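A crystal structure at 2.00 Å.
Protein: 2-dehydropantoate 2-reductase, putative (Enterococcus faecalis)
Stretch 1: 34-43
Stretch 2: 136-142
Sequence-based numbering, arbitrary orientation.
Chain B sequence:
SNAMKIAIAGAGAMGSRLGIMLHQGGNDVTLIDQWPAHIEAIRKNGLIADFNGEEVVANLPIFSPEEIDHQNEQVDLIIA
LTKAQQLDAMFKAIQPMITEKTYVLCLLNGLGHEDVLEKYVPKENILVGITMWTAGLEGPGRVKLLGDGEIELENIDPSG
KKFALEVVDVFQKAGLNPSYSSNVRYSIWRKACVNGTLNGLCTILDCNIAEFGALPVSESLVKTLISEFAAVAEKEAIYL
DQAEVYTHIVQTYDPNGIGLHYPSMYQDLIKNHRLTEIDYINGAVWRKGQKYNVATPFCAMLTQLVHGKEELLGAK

Stretch 1, residues 34-43: QWPAHIEAIR
Stretch 2 136-142: GLEGPGR

Stretch 1 enters as loop through Gln34 and Trp35 (phi/psi -97/-2 and -98/106), with Trp35 at the N-cap position, and is helical from Pro36 through Arg43, phi staying between -55° and -68° and psi between -37° and -46°. Its first regular rung is Ile39 N to Trp35 O at 3.1 Å; His38 N to the same Trp35 O, also 3.1 Å, is weak. Stretch 2 runs as a strand from Gly136 to Gly139, then makes a type II turn from Gly139 to Arg142, with Pro140 at -53/130 and Gly141 at 69/13. Arg142 N to Gly139 O (3.0 Å) closes the turn, and Glu138 N to Arg142 O (2.8 Å) joins the chain before it to the chain after it.

The turn packs on the start of the helix, the CA atoms of His38 and Pro140 being 4.2 Å apart. One hydrogen bond crosses the contact: Gly141 N donates to His38 ND1 at 2.9 Å and 159°. With chi1 -165° (t) and chi2 52°, His38 brings its ring edge to Gly141, and as the acceptor, ND1 must carry no proton of its own; NE2 is bonded elsewhere in the structure.

Pro140, C-gamma exo and pointing toward the helix, gives the largest covered area, 81 Å². Its CB lies over one face of the Trp35 ring, while its CG is 3.7 Å from Trp35 CH2 and 3.8 Å from Ala37 CB. The indole (chi1 -173°, t; chi2 23°) also reaches Leu137, CZ3 to CD2 3.5 Å; Leu137 has chi1 -170° (t) and chi2 88° (p).

Ala41 CB points toward the turn, 3.4 Å from Pro140 O and 3.9 Å from Gly141 CA. Ile42 (chi1 m, chi2 t) places CG1 3.7 Å from Gly141 CA. Glycine suits this site twice over: its phi is positive, and an ideal CB would sit 2.7 Å from Ala41 CB, a clash.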

# COMPACT_ATOMS: atom_id res chain seq x y z
N GLN B 34 -35.85 -1.86 -8.27
CA GLN B 34 -35.37 -1.01 -9.35
C GLN B 34 -35.51 -1.66 -10.74
O GLN B 34 -35.19 -1.01 -11.76
CB GLN B 34 -33.91 -0.60 -9.07
CG GLN B 34 -33.74 0.04 -7.68
CD GLN B 34 -32.31 0.41 -7.34
OE1 GLN B 34 -31.74 -0.09 -6.36
NE2 GLN B 34 -31.71 1.28 -8.15
N TRP B 35 -36.00 -2.90 -10.79
CA TRP B 35 -36.04 -3.67 -12.04
C TRP B 35 -37.43 -3.59 -12.69
O TRP B 35 -38.37 -4.19 -12.19
CB TRP B 35 -35.64 -5.14 -11.78
CG TRP B 35 -35.48 -5.99 -13.00
CD1 TRP B 35 -35.23 -5.57 -14.28
CD2 TRP B 35 -35.54 -7.43 -13.06
NE1 TRP B 35 -35.14 -6.64 -15.13
CE2 TRP B 35 -35.33 -7.80 -14.41
CE3 TRP B 35 -35.74 -8.44 -12.11
CZ2 TRP B 35 -35.32 -9.13 -14.84
CZ3 TRP B 35 -35.75 -9.77 -12.54
CH2 TRP B 35 -35.53 -10.10 -13.89
N PRO B 36 -37.55 -2.83 -13.79
CA PRO B 36 -38.86 -2.58 -14.40
C PRO B 36 -39.66 -3.84 -14.75
O PRO B 36 -40.85 -3.91 -14.42
CB PRO B 36 -38.52 -1.73 -15.63
CG PRO B 36 -37.25 -1.01 -15.22
CD PRO B 36 -36.49 -2.10 -14.50
N ALA B 37 -39.02 -4.83 -15.37
CA ALA B 37 -39.68 -6.08 -15.76
C ALA B 37 -40.29 -6.83 -14.57
O ALA B 37 -41.37 -7.44 -14.67
CB ALA B 37 -38.71 -6.98 -16.51
N HIS B 38 -39.58 -6.77 -13.45
CA HIS B 38 -39.96 -7.40 -12.18
C HIS B 38 -41.20 -6.69 -11.63
O HIS B 38 -42.16 -7.33 -11.21
CB HIS B 38 -38.77 -7.29 -11.23
CG HIS B 38 -38.84 -8.16 -10.01
ND1 HIS B 38 -39.09 -9.52 -10.06
CD2 HIS B 38 -38.63 -7.87 -8.70
CE1 HIS B 38 -39.07 -10.01 -8.84
NE2 HIS B 38 -38.78 -9.04 -7.99
N ILE B 39 -41.19 -5.36 -11.65
CA ILE B 39 -42.34 -4.56 -11.22
C ILE B 39 -43.58 -4.87 -12.07
O ILE B 39 -44.67 -5.06 -11.54
CB ILE B 39 -42.02 -3.04 -11.25
CG1 ILE B 39 -40.90 -2.71 -10.26
CG2 ILE B 39 -43.28 -2.21 -10.98
CD1 ILE B 39 -40.38 -1.29 -10.38
N GLU B 40 -43.39 -4.94 -13.39
CA GLU B 40 -44.47 -5.20 -14.35
C GLU B 40 -45.10 -6.58 -14.16
O GLU B 40 -46.33 -6.70 -14.18
CB GLU B 40 -43.99 -5.01 -15.80
CG GLU B 40 -43.54 -3.58 -16.11
CD GLU B 40 -42.77 -3.44 -17.44
OE1 GLU B 40 -42.79 -4.39 -18.26
OE2 GLU B 40 -42.15 -2.36 -17.66
N ALA B 41 -44.26 -7.60 -14.00
CA ALA B 41 -44.72 -8.98 -13.81
C ALA B 41 -45.51 -9.11 -12.51
O ALA B 41 -46.59 -9.70 -12.48
CB ALA B 41 -43.54 -9.95 -13.83
N ILE B 42 -44.96 -8.54 -11.44
CA ILE B 42 -45.62 -8.60 -10.13
C ILE B 42 -46.98 -7.87 -10.13
O ILE B 42 -47.94 -8.36 -9.57
CB ILE B 42 -44.68 -8.14 -8.97
CG1 ILE B 42 -43.54 -9.15 -8.80
CG2 ILE B 42 -45.46 -7.97 -7.67
CD1 ILE B 42 -42.41 -8.68 -7.92
N ARG B 43 -47.05 -6.71 -10.79
CA ARG B 43 -48.30 -5.96 -10.92
C ARG B 43 -49.38 -6.67 -11.74
O ARG B 43 -50.56 -6.57 -11.42
CB ARG B 43 -48.05 -4.56 -11.49
CG ARG B 43 -47.54 -3.60 -10.44
CD ARG B 43 -47.27 -2.23 -10.97
NE ARG B 43 -46.72 -1.39 -9.93
CZ ARG B 43 -46.09 -0.24 -10.15
NH1 ARG B 43 -45.94 0.21 -11.39
NH2 ARG B 43 -45.60 0.46 -9.13
N GLY B 136 -33.92 -18.34 -5.29
CA GLY B 136 -33.49 -18.21 -6.70
C GLY B 136 -34.45 -17.36 -7.49
O GLY B 136 -35.63 -17.34 -7.20
N LEU B 137 -33.94 -16.64 -8.48
CA LEU B 137 -34.78 -15.94 -9.42
C LEU B 137 -34.94 -16.75 -10.72
O LEU B 137 -33.95 -17.01 -11.42
CB LEU B 137 -34.20 -14.55 -9.71
CG LEU B 137 -35.15 -13.65 -10.51
CD1 LEU B 137 -36.10 -12.86 -9.60
CD2 LEU B 137 -34.33 -12.72 -11.39
N GLU B 138 -36.18 -17.11 -11.07
CA GLU B 138 -36.44 -17.83 -12.32
C GLU B 138 -36.72 -16.90 -13.50
O GLU B 138 -36.36 -17.19 -14.65
CB GLU B 138 -37.59 -18.83 -12.15
CG GLU B 138 -37.37 -19.86 -11.04
CD GLU B 138 -38.17 -21.15 -11.27
OE1 GLU B 138 -39.18 -21.40 -10.57
OE2 GLU B 138 -37.80 -21.90 -12.19
N GLY B 139 -37.39 -15.78 -13.21
CA GLY B 139 -37.71 -14.77 -14.23
C GLY B 139 -38.29 -13.57 -13.51
O GLY B 139 -38.48 -13.63 -12.30
N PRO B 140 -38.56 -12.47 -14.25
CA PRO B 140 -39.23 -11.33 -13.59
C PRO B 140 -40.50 -11.80 -12.88
O PRO B 140 -41.29 -12.53 -13.47
CB PRO B 140 -39.58 -10.39 -14.75
CG PRO B 140 -38.64 -10.77 -15.86
CD PRO B 140 -38.28 -12.21 -15.67
N GLY B 141 -40.64 -11.43 -11.61
CA GLY B 141 -41.82 -11.78 -10.82
C GLY B 141 -41.96 -13.25 -10.46
O GLY B 141 -43.03 -13.67 -10.01
N ARG B 142 -40.90 -14.04 -10.66
CA ARG B 142 -40.96 -15.48 -10.45
C ARG B 142 -39.71 -15.99 -9.74
O ARG B 142 -38.58 -15.87 -10.26
CB ARG B 142 -41.16 -16.23 -11.78
CG ARG B 142 -42.46 -15.86 -12.51
CD ARG B 142 -42.59 -16.63 -13.82
NE ARG B 142 -43.02 -18.01 -13.60
CZ ARG B 142 -44.29 -18.39 -13.46
NH1 ARG B 142 -45.27 -17.50 -13.55
NH2 ARG B 142 -44.58 -19.66 -13.25